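Local coordinates for novel protein similar to vertebrate potassium voltage-gated channel, subfamily H (Eag-related) family (Danio rerio, PDB 3UKV), which probably forms the pore-forming subunit of a voltage-gated potassium channel, represented here by its cytoplasmic C-linker and cyclic nucleotide-binding homology domain, at the interface of chains A and B. Coordinates in Å, arbitrary orientation; residue numbers count along the deposited sequence, not the author numbering. Chains: chain A/B, Novel protein similar to vertebrate potassium voltage-gated channel, subfamily H (Eag-related) family.

The interface of chains A and B. Residues chain A 41-42, 45, 50; chain B 60-62, 65.
A:Cys41 illustrates how a small thiol can fit against apolar groups of a second subunit. It projects from its helix with SG anti to the backbone N (chi1 179°), and its tip reaches the B:Phe61-B:Pro62 step. SG stands above the plane of the B:Phe61 ring but just outside its outline, beyond CD1, 3.6 Å from that carbon. Beside it, B:Pro62 brings its ring carbon CD to 3.5 Å from the same SG. B:Leu65 adds a slighter contact alongside, its branch tip CD2 standing 3.8 Å from A:Cys41 CB. The phenyl ring itself, carried with CG beside the backbone N and anti to the carbonyl carbon, reaches towards the helix backbone with CE1, which comes to 4.1 Å from A:Phe42 CA. Within that helix, the hydroxyl OG1 of A:Thr45 donates a hydrogen bond of 2.6 Å to the carbonyl O of A:Cys41. The donor sits above the carbonyl plane, with a C=O...donor angle of 135°, so the threonine hydroxyl is engaged within its own turn. Farther along, A:Asn50 and B:Asp60 cross tip to tip at about a right angle. Their amide and carboxylate planes are turned 72° apart, and A:Asn50 ND2 remains 3.6 Å from B:Asp60 OD2, so this is a loose polar approach beyond bonding reach. The two-fold pairing repeats the contact with the chains exchanged; the channel is probably tetrameric, and the structure alone does not show whether this pairing occurs in it. In the fold, the C-terminal part of helix 32-45 and the 3-10 helix 48-50 of one C-linker face the loop leading into helix 63-71 of the other.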
loop_
_atom_site.group_PDB
_atom_site.type_symbol
_atom_site.label_atom_id
_atom_site.label_comp_id
_atom_site.label_asym_id
_atom_site.label_seq_id
_atom_site.Cartn_x
_atom_site.Cartn_y
_atom_site.Cartn_z
ATOM N N CYS A 41 5.764 -10.454 -18.497
ATOM C CA CYS A 41 6.752 -9.598 -17.864
ATOM C C CYS A 41 6.622 -9.657 -16.360
ATOM O O CYS A 41 7.609 -9.593 -15.632
ATOM C CB CYS A 41 6.568 -8.161 -18.311
ATOM S SG CYS A 41 7.751 -7.099 -17.533
ATOM N N PHE A 42 5.379 -9.784 -15.917
ATOM C CA PHE A 42 5.029 -9.820 -14.515
ATOM C C PHE A 42 5.637 -10.988 -13.727
ATOM O O PHE A 42 6.175 -10.784 -12.645
ATOM C CB PHE A 42 3.517 -9.856 -14.413
ATOM C CG PHE A 42 3.010 -10.064 -13.031
ATOM C CD1 PHE A 42 2.768 -8.982 -12.202
ATOM C CD2 PHE A 42 2.758 -11.347 -12.562
ATOM C CE1 PHE A 42 2.279 -9.174 -10.916
ATOM C CE2 PHE A 42 2.284 -11.548 -11.278
ATOM C CZ PHE A 42 2.037 -10.463 -10.452
ATOM N N THR A 45 9.349 -10.831 -13.730
ATOM C CA THR A 45 9.903 -9.822 -12.838
ATOM C C THR A 45 9.381 -9.926 -11.402
ATOM O O THR A 45 9.886 -9.254 -10.510
ATOM C CB THR A 45 9.682 -8.381 -13.370
ATOM O OG1 THR A 45 8.286 -8.134 -13.600
ATOM C CG2 THR A 45 10.409 -8.190 -14.651
ATOM N N ASN A 50 8.616 -7.042 -3.710
ATOM C CA ASN A 50 8.120 -5.915 -4.510
ATOM C C ASN A 50 6.614 -5.893 -4.634
ATOM O O ASN A 50 6.057 -5.081 -5.371
ATOM C CB ASN A 50 8.676 -5.959 -5.926
ATOM C CG ASN A 50 10.154 -5.683 -5.985
ATOM O OD1 ASN A 50 10.692 -4.903 -5.195
ATOM N ND2 ASN A 50 10.828 -6.321 -6.941
ATOM N N ASP B 60 7.815 -1.923 -12.335
ATOM C CA ASP B 60 9.053 -2.549 -12.792
ATOM C C ASP B 60 9.019 -3.067 -14.229
ATOM O O ASP B 60 9.834 -3.905 -14.599
ATOM C CB ASP B 60 9.457 -3.687 -11.856
ATOM C CG ASP B 60 9.864 -3.197 -10.472
ATOM O OD1 ASP B 60 10.308 -2.032 -10.358
ATOM O OD2 ASP B 60 9.744 -3.982 -9.499
ATOM N N PHE B 61 8.084 -2.580 -15.036
ATOM C CA PHE B 61 7.991 -2.994 -16.430
ATOM C C PHE B 61 8.946 -2.175 -17.298
ATOM O O PHE B 61 9.172 -0.982 -17.015
ATOM C CB PHE B 61 6.562 -2.802 -16.953
ATOM C CG PHE B 61 5.585 -3.839 -16.472
ATOM C CD1 PHE B 61 5.947 -4.775 -15.513
ATOM C CD2 PHE B 61 4.300 -3.893 -16.997
ATOM C CE1 PHE B 61 5.038 -5.738 -15.079
ATOM C CE2 PHE B 61 3.388 -4.856 -16.566
ATOM C CZ PHE B 61 3.762 -5.779 -15.615
ATOM N N PRO B 62 9.490 -2.796 -18.369
ATOM C CA PRO B 62 10.373 -2.105 -19.322
ATOM C C PRO B 62 9.709 -0.819 -19.783
ATOM O O PRO B 62 8.477 -0.771 -19.816
ATOM C CB PRO B 62 10.456 -3.078 -20.502
ATOM C CG PRO B 62 10.161 -4.406 -19.929
ATOM C CD PRO B 62 9.210 -4.184 -18.781
ATOM N N LEU B 65 7.215 -1.351 -22.736
ATOM C CA LEU B 65 5.954 -1.990 -22.370
ATOM C C LEU B 65 5.036 -1.012 -21.625
ATOM O O LEU B 65 3.806 -1.034 -21.774
ATOM C CB LEU B 65 6.228 -3.215 -21.512
ATOM C CG LEU B 65 4.955 -3.939 -21.100
ATOM C CD1 LEU B 65 4.164 -4.385 -22.331
ATOM C CD2 LEU B 65 5.303 -5.115 -20.186
#